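PDB 1VHK: ribosomal RNA small subunit methyltransferase E from Bacillus subtilis, which probably catalyses the S-adenosyl-L-methionine-dependent methylation of N3 of a specific uridine in 16S rRNA, acting on the assembled 30S ribosomal subunit. Local coordinates for the interface of chains A and B. Residues are numbered along the deposited sequence; one frame, centred on the assembly and turned at random. Chains: chain A/B, Hypothetical protein yqeU.

Both contacts belong to one two-fold interface between chains A and B, and the centres of their C-alpha atoms lie about 20 Å apart. Residue 232 is common to them: contact 1 has B:Arg232 reaching the carboxylate of A:Glu252, while contact 2 follows the stem of A:Arg232 past the end of helix 94-104 of chain B. Leucines 79 and 105 recur too, from chain A in contact 1 and from chain B in contact 2. Helix 239-253 of both chains enters contact 1. Such reciprocal loop and helix packing fits the dimers typical of SPOUT methyltransferases, so this pair is probably the working form.

Contact 1: the interface of chains A and B. Residues chain A 79, 105, 245, 248-249, 252-253; chain B 230-232, 242, 246.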
ATOM      1  N   LEU A  79       1.122 -12.937   3.755  1.00 30.38           N
ATOM      2  CA  LEU A  79       2.486 -12.560   4.155  1.00 31.77           C
ATOM      3  C   LEU A  79       3.085 -13.707   4.986  1.00 31.27           C
ATOM      4  O   LEU A  79       2.376 -14.250   5.838  1.00 31.57           O
ATOM      5  CB  LEU A  79       2.482 -11.341   5.057  1.00 29.10           C
ATOM      6  CG  LEU A  79       2.547  -9.946   4.523  1.00 31.56           C
ATOM      7  CD1 LEU A  79       2.686  -8.944   5.679  1.00 27.39           C
ATOM      8  CD2 LEU A  79       3.638  -9.751   3.485  1.00 29.06           C
ATOM      9  N   LEU A 105      -2.346  -4.732   1.347  1.00 21.41           N
ATOM     10  CA  LEU A 105      -0.986  -5.016   1.624  1.00 20.85           C
ATOM     11  C   LEU A 105      -0.628  -6.165   2.539  1.00 21.53           C
ATOM     12  O   LEU A 105       0.570  -6.302   2.887  1.00 21.10           O
ATOM     13  CB  LEU A 105      -0.229  -3.736   2.051  1.00 18.72           C
ATOM     14  CG  LEU A 105      -0.234  -2.665   0.953  1.00 22.88           C
ATOM     15  CD1 LEU A 105      -0.014  -1.289   1.548  1.00 21.85           C
ATOM     16  CD2 LEU A 105       0.785  -2.980  -0.141  1.00 22.90           C
ATOM     17  N   SER A 245       4.362  -2.645   2.954  1.00 21.57           N
ATOM     18  CA  SER A 245       4.990  -2.759   1.667  1.00 21.01           C
ATOM     19  C   SER A 245       6.454  -3.138   1.799  1.00 20.74           C
ATOM     20  O   SER A 245       6.875  -4.082   1.119  1.00 22.58           O
ATOM     21  CB  SER A 245       4.835  -1.457   0.847  1.00 22.86           C
ATOM     22  OG  SER A 245       3.441  -1.202   0.656  1.00 16.64           O
ATOM     23  N   SER A 248       6.705  -6.842   2.776  1.00 22.32           N
ATOM     24  CA  SER A 248       6.461  -7.636   1.591  1.00 25.92           C
ATOM     25  C   SER A 248       7.701  -7.709   0.696  1.00 27.32           C
ATOM     26  O   SER A 248       8.077  -8.801   0.235  1.00 27.07           O
ATOM     27  CB  SER A 248       5.292  -7.107   0.777  1.00 26.68           C
ATOM     28  OG  SER A 248       5.254  -7.687  -0.522  1.00 27.75           O
ATOM     29  N   TYR A 249       8.376  -6.566   0.554  1.00 26.90           N
ATOM     30  CA  TYR A 249       9.563  -6.519  -0.294  1.00 26.00           C
ATOM     31  C   TYR A 249      10.659  -7.426   0.237  1.00 27.70           C
ATOM     32  O   TYR A 249      11.294  -8.189  -0.495  1.00 25.92           O
ATOM     33  CB  TYR A 249      10.029  -5.078  -0.417  1.00 25.44           C
ATOM     34  CG  TYR A 249      11.312  -4.946  -1.218  1.00 25.39           C
ATOM     35  CD1 TYR A 249      11.322  -4.957  -2.607  1.00 23.04           C
ATOM     36  CD2 TYR A 249      12.521  -4.874  -0.533  1.00 26.14           C
ATOM     37  CE1 TYR A 249      12.500  -4.870  -3.308  1.00 24.57           C
ATOM     38  CE2 TYR A 249      13.700  -4.786  -1.220  1.00 28.20           C
ATOM     39  CZ  TYR A 249      13.690  -4.768  -2.604  1.00 28.02           C
ATOM     40  OH  TYR A 249      14.905  -4.635  -3.243  1.00 27.94           O
ATOM     41  N   GLU A 252       9.101 -11.350   0.694  1.00 32.76           N
ATOM     42  CA  GLU A 252       8.619 -11.989  -0.506  1.00 33.46           C
ATOM     43  C   GLU A 252       9.355 -11.673  -1.802  1.00 35.18           C
ATOM     44  O   GLU A 252       9.271 -12.474  -2.751  1.00 35.56           O
ATOM     45  CB  GLU A 252       7.130 -11.674  -0.725  1.00 31.80           C
ATOM     46  CG  GLU A 252       6.252 -11.755   0.498  1.00 32.89           C
ATOM     47  CD  GLU A 252       4.857 -11.234   0.227  1.00 33.89           C
ATOM     48  OE1 GLU A 252       3.889 -11.982   0.510  1.00 36.88           O
ATOM     49  OE2 GLU A 252       4.724 -10.110  -0.300  1.00 32.26           O
ATOM     50  N   LEU A 253       9.943 -10.517  -1.995  1.00 36.44           N
ATOM     51  CA  LEU A 253      10.637 -10.098  -3.178  1.00 37.79           C
ATOM     52  C   LEU A 253      12.124 -10.392  -3.172  1.00 40.82           C
ATOM     53  O   LEU A 253      12.741 -10.574  -4.241  1.00 41.64           O
ATOM     54  CB  LEU A 253      10.387  -8.599  -3.463  1.00 34.05           C
ATOM     55  CG  LEU A 253       9.370  -8.321  -4.586  1.00 36.05           C
ATOM     56  CD1 LEU A 253       8.128  -9.184  -4.398  1.00 33.99           C
ATOM     57  CD2 LEU A 253       8.984  -6.857  -4.668  1.00 33.85           C
TER
ATOM     58  N   GLY B 230       4.519  -8.244  -5.723  1.00 29.70           N
ATOM     59  CA  GLY B 230       3.993  -9.139  -4.684  1.00 27.85           C
ATOM     60  C   GLY B 230       2.809  -9.934  -5.243  1.00 26.75           C
ATOM     61  O   GLY B 230       2.207  -9.592  -6.249  1.00 25.47           O
ATOM     62  N   PRO B 231       2.400 -10.959  -4.514  1.00 27.23           N
ATOM     63  CA  PRO B 231       1.296 -11.808  -4.881  1.00 26.82           C
ATOM     64  C   PRO B 231      -0.080 -11.279  -4.554  1.00 27.22           C
ATOM     65  O   PRO B 231      -1.063 -11.965  -4.923  1.00 26.54           O
ATOM     66  CB  PRO B 231       1.610 -13.096  -4.118  1.00 24.66           C
ATOM     67  CG  PRO B 231       2.213 -12.587  -2.846  1.00 26.27           C
ATOM     68  CD  PRO B 231       3.005 -11.360  -3.202  1.00 26.68           C
ATOM     69  N   ARG B 232      -0.261 -10.152  -3.853  1.00 26.15           N
ATOM     70  CA  ARG B 232      -1.655  -9.693  -3.624  1.00 25.82           C
ATOM     71  C   ARG B 232      -2.109  -8.706  -4.677  1.00 24.31           C
ATOM     72  O   ARG B 232      -1.369  -7.845  -5.169  1.00 23.70           O
ATOM     73  CB  ARG B 232      -1.835  -9.142  -2.201  1.00 22.74           C
ATOM     74  CG  ARG B 232      -1.508 -10.182  -1.120  1.00 20.65           C
ATOM     75  CD  ARG B 232      -1.384  -9.485   0.271  1.00 18.80           C
ATOM     76  NE  ARG B 232      -0.057  -8.883   0.372  1.00 22.44           N
ATOM     77  CZ  ARG B 232       1.094  -9.554   0.388  1.00 21.22           C
ATOM     78  NH1 ARG B 232       2.241  -8.872   0.429  1.00 26.98           N
ATOM     79  NH2 ARG B 232       1.141 -10.868   0.424  1.00 20.39           N
ATOM     80  N   TYR B 242       3.328   1.133  -2.929  1.00 24.86           N
ATOM     81  CA  TYR B 242       4.106  -0.055  -2.618  1.00 23.45           C
ATOM     82  C   TYR B 242       5.491   0.051  -3.272  1.00 24.02           C
ATOM     83  O   TYR B 242       6.509  -0.141  -2.608  1.00 21.65           O
ATOM     84  CB  TYR B 242       3.347  -1.285  -3.127  1.00 23.73           C
ATOM     85  CG  TYR B 242       4.098  -2.579  -2.960  1.00 26.43           C
ATOM     86  CD1 TYR B 242       3.753  -3.446  -1.920  1.00 26.05           C
ATOM     87  CD2 TYR B 242       5.147  -2.941  -3.811  1.00 25.58           C
ATOM     88  CE1 TYR B 242       4.435  -4.620  -1.739  1.00 24.97           C
ATOM     89  CE2 TYR B 242       5.838  -4.121  -3.614  1.00 25.32           C
ATOM     90  CZ  TYR B 242       5.472  -4.953  -2.576  1.00 26.99           C
ATOM     91  OH  TYR B 242       6.141  -6.144  -2.370  1.00 29.44           O
ATOM     92  N   ALA B 246       8.937   0.147  -1.228  1.00 24.58           N
ATOM     93  CA  ALA B 246       9.913  -0.912  -1.455  1.00 24.65           C
ATOM     94  C   ALA B 246      11.234  -0.249  -1.856  1.00 24.85           C
ATOM     95  O   ALA B 246      12.268  -0.499  -1.256  1.00 24.19           O
ATOM     96  CB  ALA B 246       9.435  -1.845  -2.543  1.00 26.40           C
TER
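B:Tyr242 and A:Ser248 meet because each carries its first side-chain group anti to the backbone N (chi1 176° for the ring, 166° for the hydroxyl), which sends both outward from helix 239-253 of their own chains. B:Tyr242 OH and A:Ser248 OG share a hydrogen bond of 2.6 Å, with OG at the edge of the ring, in its plane. One turn along the helix, A:Glu252 extends beyond CG, and A:Ser248 OG donates to its OE2 at 2.5 Å, nearly along the C-O axis. B:Arg232 grips the same carboxylate end-on, crossing the glutamate at about a right angle with the carboxylate and guanidinium planes 24° apart, nearly coplanar. B:Arg232 NH1 reaches A:Glu252 OE2 at 2.9 Å in a salt bridge, on the syn side but out of the carboxylate plane. B:Arg232 NH2 donates to A:Glu252 OE1 at 3.0 Å, on its syn lone pair. OE2 therefore accepts from serine and arginine together, which ties the tyrosine to the ion pair through the serine. An alanine at A:Glu252 would probably leave the guanidinium of B:Arg232 without its counter-charge and free to turn, and A:Ser248 OG without its acceptor. Apolar groups fill in around this polar chain. A:Leu105 CD2 touches the ring edge of B:Tyr242 at CD1 (3.5 Å), A:Leu79 lies over the rim of one guanidinium face, and the methyl CB of B:Ala246 rests 3.6 Å from A:Tyr249 CD1. The patch joins the C-terminal helices of the two chains and pins the loop ahead of one helix to the other subunit, probably helping to hold the methyltransferase dimer together.

Contact 2: the interface of chains A and B. Residues chain A 232-234; chain B 77, 79, 103-106, 145, 147.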
ATOM      1  N   ARG A 232      11.705  10.754   5.225  1.00 29.97           N
ATOM      2  CA  ARG A 232      10.593  11.668   4.938  1.00 30.55           C
ATOM      3  C   ARG A 232       9.521  11.509   6.018  1.00 30.52           C
ATOM      4  O   ARG A 232       9.266  10.366   6.413  1.00 29.58           O
ATOM      5  CB  ARG A 232      10.030  11.348   3.553  1.00 31.93           C
ATOM      6  CG  ARG A 232      10.651  12.080   2.389  1.00 30.21           C
ATOM      7  CD  ARG A 232      10.422  11.346   1.055  1.00 26.22           C
ATOM      8  NE  ARG A 232      11.507  10.383   0.866  1.00 30.23           N
ATOM      9  CZ  ARG A 232      11.472   9.127   1.239  1.00 36.26           C
ATOM     10  NH1 ARG A 232      10.341   8.650   1.814  1.00 44.31           N
ATOM     11  NH2 ARG A 232      12.494   8.317   1.087  1.00 35.40           N
ATOM     12  N   ILE A 233       8.861  12.598   6.401  1.00 28.37           N
ATOM     13  CA  ILE A 233       7.767  12.516   7.374  1.00 28.32           C
ATOM     14  C   ILE A 233       6.456  12.100   6.723  1.00 28.63           C
ATOM     15  O   ILE A 233       5.944  12.664   5.757  1.00 27.65           O
ATOM     16  CB  ILE A 233       7.644  13.820   8.165  1.00 31.01           C
ATOM     17  CG1 ILE A 233       8.969  14.068   8.935  1.00 32.94           C
ATOM     18  CG2 ILE A 233       6.458  13.830   9.102  1.00 23.56           C
ATOM     19  CD1 ILE A 233       9.359  12.919   9.873  1.00 30.89           C
ATOM     20  N   LEU A 234       5.879  11.015   7.239  1.00 28.40           N
ATOM     21  CA  LEU A 234       4.720  10.330   6.744  1.00 27.44           C
ATOM     22  C   LEU A 234       3.437  10.576   7.517  1.00 27.12           C
ATOM     23  O   LEU A 234       3.409  10.634   8.729  1.00 25.33           O
ATOM     24  CB  LEU A 234       5.041   8.820   6.723  1.00 27.58           C
ATOM     25  CG  LEU A 234       5.769   8.207   5.538  1.00 29.55           C
ATOM     26  CD1 LEU A 234       6.398   9.202   4.598  1.00 29.61           C
ATOM     27  CD2 LEU A 234       6.826   7.214   6.020  1.00 26.89           C
TER
ATOM     28  N   ARG B  77      16.432  14.920   2.052  1.00 33.51           N
ATOM     29  CA  ARG B  77      15.650  13.714   2.337  1.00 31.82           C
ATOM     30  C   ARG B  77      15.074  13.041   1.107  1.00 30.29           C
ATOM     31  O   ARG B  77      14.165  12.217   1.223  1.00 29.48           O
ATOM     32  CB  ARG B  77      14.573  14.034   3.359  1.00 30.87           C
ATOM     33  CG  ARG B  77      15.077  14.462   4.721  1.00 28.25           C
ATOM     34  CD  ARG B  77      14.008  15.289   5.433  1.00 30.45           C
ATOM     35  NE  ARG B  77      14.401  15.683   6.757  1.00 30.15           N
ATOM     36  CZ  ARG B  77      14.722  16.880   7.206  1.00 32.99           C
ATOM     37  NH1 ARG B  77      14.722  17.967   6.461  1.00 25.75           N
ATOM     38  NH2 ARG B  77      15.074  16.986   8.508  1.00 36.79           N
ATOM     39  N   LEU B  79      15.067  10.598  -2.309  1.00 30.38           N
ATOM     40  CA  LEU B  79      15.461   9.222  -2.547  1.00 30.44           C
ATOM     41  C   LEU B  79      16.726   9.218  -3.413  1.00 31.60           C
ATOM     42  O   LEU B  79      16.831  10.014  -4.348  1.00 33.46           O
ATOM     43  CB  LEU B  79      14.396   8.459  -3.329  1.00 25.05           C
ATOM     44  CG  LEU B  79      13.164   7.926  -2.609  1.00 18.36           C
ATOM     45  CD1 LEU B  79      12.211   7.354  -3.650  1.00 22.87           C
ATOM     46  CD2 LEU B  79      13.565   6.872  -1.606  1.00 19.58           C
ATOM     47  N   THR B 103       4.204  11.750  -3.167  1.00 25.92           N
ATOM     48  CA  THR B 103       5.160  12.843  -2.899  1.00 24.87           C
ATOM     49  C   THR B 103       5.756  12.659  -1.524  1.00 25.10           C
ATOM     50  O   THR B 103       6.969  12.678  -1.353  1.00 24.54           O
ATOM     51  CB  THR B 103       4.479  14.200  -3.053  1.00 22.33           C
ATOM     52  OG1 THR B 103       4.156  14.319  -4.474  1.00 19.80           O
ATOM     53  CG2 THR B 103       5.409  15.322  -2.663  1.00 24.02           C
ATOM     54  N   GLU B 104       4.932  12.149  -0.583  1.00 25.08           N
ATOM     55  CA  GLU B 104       5.499  11.918   0.753  1.00 25.03           C
ATOM     56  C   GLU B 104       6.407  10.704   0.757  1.00 23.46           C
ATOM     57  O   GLU B 104       7.335  10.590   1.559  1.00 22.31           O
ATOM     58  CB  GLU B 104       4.445  11.977   1.815  1.00 25.88           C
ATOM     59  CG  GLU B 104       3.601  10.760   2.061  1.00 36.78           C
ATOM     60  CD  GLU B 104       2.373  11.053   2.935  1.00 39.65           C
ATOM     61  OE1 GLU B 104       1.417  11.650   2.412  1.00 36.11           O
ATOM     62  OE2 GLU B 104       2.387  10.692   4.135  1.00 42.40           O
ATOM     63  N   LEU B 105       6.317   9.838  -0.256  1.00 21.88           N
ATOM     64  CA  LEU B 105       7.089   8.643  -0.349  1.00 19.21           C
ATOM     65  C   LEU B 105       8.275   8.726  -1.293  1.00 19.55           C
ATOM     66  O   LEU B 105       8.833   7.663  -1.636  1.00 19.22           O
ATOM     67  CB  LEU B 105       6.196   7.451  -0.719  1.00 15.09           C
ATOM     68  CG  LEU B 105       5.179   6.978   0.293  1.00 14.69           C
ATOM     69  CD1 LEU B 105       4.157   6.021  -0.326  1.00 15.14           C
ATOM     70  CD2 LEU B 105       5.834   6.265   1.479  1.00 12.13           C
ATOM     71  N   GLY B 106       8.631   9.898  -1.789  1.00 19.55           N
ATOM     72  CA  GLY B 106       9.724  10.151  -2.652  1.00 20.03           C
ATOM     73  C   GLY B 106       9.553  10.312  -4.125  1.00 21.17           C
ATOM     74  O   GLY B 106      10.571  10.403  -4.874  1.00 21.30           O
ATOM     75  N   SER B 145       6.054  16.815   4.347  1.00 35.50           N
ATOM     76  CA  SER B 145       6.914  15.659   4.467  1.00 35.73           C
ATOM     77  C   SER B 145       8.394  15.967   4.503  1.00 37.44           C
ATOM     78  O   SER B 145       9.236  15.060   4.618  1.00 35.45           O
ATOM     79  CB  SER B 145       6.536  14.592   3.444  1.00 31.08           C
ATOM     80  OG  SER B 145       6.603  14.983   2.103  1.00 28.88           O
ATOM     81  N   ARG B 147      10.328  17.221   2.121  1.00 42.88           N
ATOM     82  CA  ARG B 147      11.026  16.940   0.865  1.00 41.05           C
ATOM     83  C   ARG B 147      11.874  18.198   0.600  1.00 40.88           C
ATOM     84  O   ARG B 147      11.628  19.229   1.235  1.00 42.14           O
ATOM     85  CB  ARG B 147      10.038  16.770  -0.282  1.00 38.81           C
ATOM     86  CG  ARG B 147       9.131  15.558  -0.208  1.00 32.26           C
ATOM     87  CD  ARG B 147       9.867  14.313  -0.733  1.00 25.97           C
ATOM     88  NE  ARG B 147      10.349  14.511  -2.066  1.00 22.75           N
ATOM     89  CZ  ARG B 147       9.755  14.115  -3.194  1.00 23.60           C
ATOM     90  NH1 ARG B 147       8.605  13.465  -3.118  1.00 20.36           N
ATOM     91  NH2 ARG B 147      10.322  14.376  -4.378  1.00 16.54           N
TER
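A:Arg232 and B:Arg147 lie side by side and point the same way, touching through their methylenes, CD to CD at 3.5 Å. This is the SPOUT-type RNA methyltransferase family, and A:Arg232 to A:Leu234 belong to the loop that leads into its C-terminal helix. Beyond their stems the guanidinium planes turn 89° apart. A:Arg232 NE and B:Arg147 NE stay 5.2 Å apart, a separation that probably eases the repulsion between like charges. B:Arg147 is held in its own chain, where NH1 donates to the B:Thr103 carbonyl O at 2.5 Å, in the carbonyl plane and on a lone pair, which probably helps to brace the last turn of helix 94-104. The bend of A:Arg232 at chi3 (-88°) swings its head away from that stem, bringing B:Leu105 O over the rim of one guanidinium face and B:Leu79 across the arginine at about a right angle. A weak hydrogen bond runs from A:Arg232 NE to the B:Arg77 carbonyl O at 3.2 Å. Next along the loop, the backbone N of A:Ile233 donates to the carbonyl O of B:Ser145, the last residue of helix 132-145, at 3.1 Å and tilted 31° from the carbonyl plane. A:Leu234 crosses B:Glu104 obliquely: A:Leu234 CD1 lies 3.5 Å from the B:Glu104 carbonyl O, and the carboxylate OE2 of B:Glu104 sits beside the A:Leu234 backbone.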